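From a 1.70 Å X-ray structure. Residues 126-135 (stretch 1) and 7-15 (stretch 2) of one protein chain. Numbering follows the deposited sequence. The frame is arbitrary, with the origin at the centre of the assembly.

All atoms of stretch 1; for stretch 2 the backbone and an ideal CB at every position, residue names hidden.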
# COMPACT_ATOMS: atom_id res chain seq x y z
N THR A 126 -7.94 -8.61 14.63
CA THR A 126 -7.72 -8.26 13.23
C THR A 126 -9.00 -8.47 12.40
O THR A 126 -9.84 -9.30 12.74
CB THR A 126 -6.54 -9.03 12.64
OG1 THR A 126 -5.39 -8.80 13.47
CG2 THR A 126 -6.23 -8.58 11.24
N HIS A 127 -9.14 -7.66 11.36
CA HIS A 127 -10.31 -7.60 10.50
C HIS A 127 -9.91 -7.39 9.04
O HIS A 127 -8.97 -6.65 8.75
CB HIS A 127 -11.17 -6.43 10.89
CG HIS A 127 -11.73 -6.53 12.27
ND1 HIS A 127 -11.09 -6.00 13.36
CD2 HIS A 127 -12.87 -7.10 12.73
CE1 HIS A 127 -11.81 -6.25 14.45
NE2 HIS A 127 -12.90 -6.90 14.09
N ASP A 128 -10.64 -8.01 8.12
CA ASP A 128 -10.30 -7.89 6.69
C ASP A 128 -10.73 -6.60 6.06
O ASP A 128 -11.76 -6.03 6.40
CB ASP A 128 -10.93 -9.02 5.89
CG ASP A 128 -10.45 -10.38 6.28
OD1 ASP A 128 -9.33 -10.53 6.84
OD2 ASP A 128 -11.19 -11.33 5.94
N LEU A 129 -9.95 -6.16 5.07
CA LEU A 129 -10.34 -5.05 4.20
C LEU A 129 -10.52 -5.70 2.80
O LEU A 129 -9.91 -6.70 2.53
CB LEU A 129 -9.24 -3.99 4.09
CG LEU A 129 -8.88 -3.12 5.33
CD1 LEU A 129 -7.75 -2.21 4.96
CD2 LEU A 129 -10.05 -2.33 5.93
N GLU A 130 -11.33 -5.08 1.97
CA GLU A 130 -11.39 -5.46 0.55
C GLU A 130 -10.03 -5.17 -0.09
O GLU A 130 -9.41 -4.15 0.21
CB GLU A 130 -12.45 -4.67 -0.16
CG GLU A 130 -13.85 -5.19 0.13
CD GLU A 130 -14.88 -4.71 -0.87
OE1 GLU A 130 -14.53 -4.37 -2.03
OE2 GLU A 130 -16.08 -4.63 -0.47
N LEU A 131 -9.60 -6.07 -0.97
CA LEU A 131 -8.35 -5.93 -1.69
C LEU A 131 -8.43 -4.87 -2.80
O LEU A 131 -9.48 -4.35 -3.14
CB LEU A 131 -7.90 -7.30 -2.22
CG LEU A 131 -7.80 -8.41 -1.18
CD1 LEU A 131 -7.32 -9.77 -1.75
CD2 LEU A 131 -6.91 -7.95 -0.00
N SER A 132 -7.29 -4.50 -3.36
CA SER A 132 -7.28 -3.49 -4.41
C SER A 132 -6.01 -3.66 -5.27
O SER A 132 -5.03 -4.25 -4.82
CB SER A 132 -7.40 -2.07 -3.86
OG SER A 132 -6.34 -1.78 -2.94
N SER A 133 -6.06 -3.14 -6.49
CA SER A 133 -4.87 -3.00 -7.33
C SER A 133 -5.03 -1.83 -8.26
O SER A 133 -6.10 -1.28 -8.39
CB SER A 133 -4.56 -4.28 -8.12
OG SER A 133 -5.55 -4.51 -9.11
N LYS A 134 -3.94 -1.47 -8.93
CA LYS A 134 -3.93 -0.37 -9.87
C LYS A 134 -2.97 -0.77 -11.02
O LYS A 134 -1.93 -1.40 -10.76
CB LYS A 134 -3.47 0.92 -9.18
CG LYS A 134 -3.03 2.09 -10.06
CD LYS A 134 -4.11 2.78 -10.79
CE LYS A 134 -3.49 3.84 -11.73
NZ LYS A 134 -4.32 5.06 -11.69
N GLU A 135 -3.38 -0.46 -12.25
CA GLU A 135 -2.55 -0.70 -13.44
C GLU A 135 -1.81 0.56 -13.81
O GLU A 135 -2.35 1.65 -13.76
CB GLU A 135 -3.38 -1.17 -14.65
CG GLU A 135 -4.29 -2.29 -14.37
CD GLU A 135 -5.22 -2.63 -15.53
OE1 GLU A 135 -5.36 -1.78 -16.43
OE2 GLU A 135 -5.76 -3.74 -15.50
N UNK A 7 -16.26 -11.71 6.36
CA UNK A 7 -16.45 -10.59 5.41
C UNK A 7 -15.42 -9.51 5.77
O UNK A 7 -14.33 -9.89 6.23
CB UNK A 7 -17.87 -10.04 5.46
N UNK A 8 -15.74 -8.21 5.57
CA UNK A 8 -14.76 -7.09 5.59
C UNK A 8 -15.30 -5.85 6.30
O UNK A 8 -16.51 -5.67 6.42
CB UNK A 8 -14.36 -6.71 4.16
N UNK A 9 -14.40 -5.00 6.77
CA UNK A 9 -14.76 -3.82 7.55
C UNK A 9 -14.52 -2.51 6.80
O UNK A 9 -14.89 -1.43 7.25
CB UNK A 9 -13.97 -3.81 8.86
N UNK A 10 -13.92 -2.59 5.60
CA UNK A 10 -13.63 -1.39 4.85
C UNK A 10 -12.88 -1.78 3.59
O UNK A 10 -12.74 -2.96 3.31
CB UNK A 10 -12.83 -0.39 5.69
N UNK A 11 -12.45 -0.77 2.85
CA UNK A 11 -11.66 -0.96 1.63
C UNK A 11 -10.20 -0.54 1.76
O UNK A 11 -9.91 0.52 2.32
CB UNK A 11 -12.30 -0.18 0.48
N UNK A 12 -9.31 -1.33 1.16
CA UNK A 12 -7.92 -0.84 0.93
C UNK A 12 -7.94 0.12 -0.27
O UNK A 12 -8.82 0.01 -1.13
CB UNK A 12 -6.95 -2.00 0.68
N UNK A 13 -6.98 1.03 -0.35
CA UNK A 13 -6.84 1.96 -1.44
C UNK A 13 -5.42 1.92 -1.93
O UNK A 13 -4.51 1.71 -1.14
CB UNK A 13 -7.24 3.38 -1.02
N UNK A 14 -5.26 2.02 -3.25
CA UNK A 14 -3.93 2.27 -3.85
C UNK A 14 -4.10 3.35 -4.92
O UNK A 14 -4.94 3.20 -5.80
CB UNK A 14 -3.33 1.00 -4.45
N UNK A 15 -3.32 4.41 -4.83
CA UNK A 15 -3.39 5.56 -5.72
C UNK A 15 -2.02 5.71 -6.35
O UNK A 15 -1.00 5.72 -5.66
CB UNK A 15 -3.81 6.83 -4.98

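At position 7 CA-to-CB points away from stretch 1, and nothing of that stretch lies within 5.5 Å of the ideal CB, so almost any side chain would fit. The residue is Thr7; a water links its carbonyl to stretch 1, donating to Thr7 O (3.2 Å) and accepting from Asp128 N (2.7 Å).

Position 8 has an extended backbone and a CB directed sideways, 3.5 Å from Asp128 O. A small or beta-branched residue, polar or apolar, would suit this place along the neighbouring backbone. It is Thr8, with chi1 in p; its CG2 lies 3.9 Å from Leu129 C and 4.0 Å from Asp128 CB.

At position 9 the ideal CB is 4.3 Å from His127 CB, while the backbone nitrogen is free to meet Asp128 O. A medium-sized apolar side chain would suit. Val9 fills the place, with CG2 3.6 Å from His127 CB and 4.1 Å from Leu129 CD2, and CG1 oblique to the imidazole. Val9 N donates to Asp128 O (2.9 Å).

Position 10 is nearly fully extended, with phi/psi of 177/-175, and its ideal CB would come within 3.4 Å of Leu129 CD2. That tight approach favours glycine, and Gly10 is found. Its carbonyl accepts from the neighbouring strand, Glu130 N to Gly10 O being 2.9 Å.

Position 11 forms a parallel bridge with Glu130, and its CB lies on the same face of the sheet as that side chain, 4.5 Å from Glu130 CB. A polar or positively charged residue would suit the nearby carboxylate. The residue is Asn11, in m, and the end of its side chain comes nearer to Glu130 than its CB does.

Position 12 points toward stretch 1, its CB 3.3 Å from Glu130 O and 3.7 Å from Ser132 OG. So little room beside a carbonyl and a hydroxyl calls for a small side chain, preferably a hydroxyl. Ser12, in p, donates through OG to Glu130 O (2.7 Å) and accepts from Ser132 OG (2.8 Å). Ser12 N also donates to Glu130 O (3.0 Å).

Position 13 points away and leaves the choice open; it is Thr13.

Position 14 points toward stretch 1 again, with CB 4.4 Å from Ser132 OG and 4.7 Å from Lys134 CB. There is space for a branched aliphatic residue. Ile14 places CG2 3.5 Å from Ser132 OG and 4.2 Å from Lys134 CB.

Position 15 turns away, and Lys15 bonds through NZ elsewhere in the structure.

Stretch 2 7-15: TTVGNSTIK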
# COMPACT_ATOMS: atom_id res chain seq x y z
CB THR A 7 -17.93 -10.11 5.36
OG1 THR A 7 -18.44 -9.94 6.69
CG2 THR A 7 -18.81 -11.12 4.60
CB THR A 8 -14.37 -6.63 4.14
OG1 THR A 8 -15.53 -6.13 3.43
CG2 THR A 8 -13.72 -7.78 3.38
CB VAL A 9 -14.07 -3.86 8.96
CG1 VAL A 9 -14.49 -5.14 9.77
CG2 VAL A 9 -12.56 -3.79 8.88
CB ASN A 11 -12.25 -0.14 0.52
CG ASN A 11 -13.73 -0.49 0.23
OD1 ASN A 11 -14.56 0.40 0.02
ND2 ASN A 11 -14.03 -1.76 0.23
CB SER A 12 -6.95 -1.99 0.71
OG SER A 12 -7.23 -2.77 -0.44
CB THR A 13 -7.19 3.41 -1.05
OG1 THR A 13 -6.32 3.88 0.00
CG2 THR A 13 -8.67 3.51 -0.61
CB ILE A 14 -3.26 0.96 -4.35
CG1 ILE A 14 -1.98 1.26 -5.18
CG2 ILE A 14 -4.19 0.02 -5.11
CD1 ILE A 14 -1.08 -0.02 -5.36
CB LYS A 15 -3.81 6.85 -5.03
CG LYS A 15 -5.27 6.88 -4.61
CD LYS A 15 -5.72 8.26 -4.10
CE LYS A 15 -5.08 8.65 -2.80
NZ LYS A 15 -5.53 7.82 -1.65
O HOH W 1 -12.77 -9.43 9.01
O HOH W 2 -10.68 -2.17 -1.70
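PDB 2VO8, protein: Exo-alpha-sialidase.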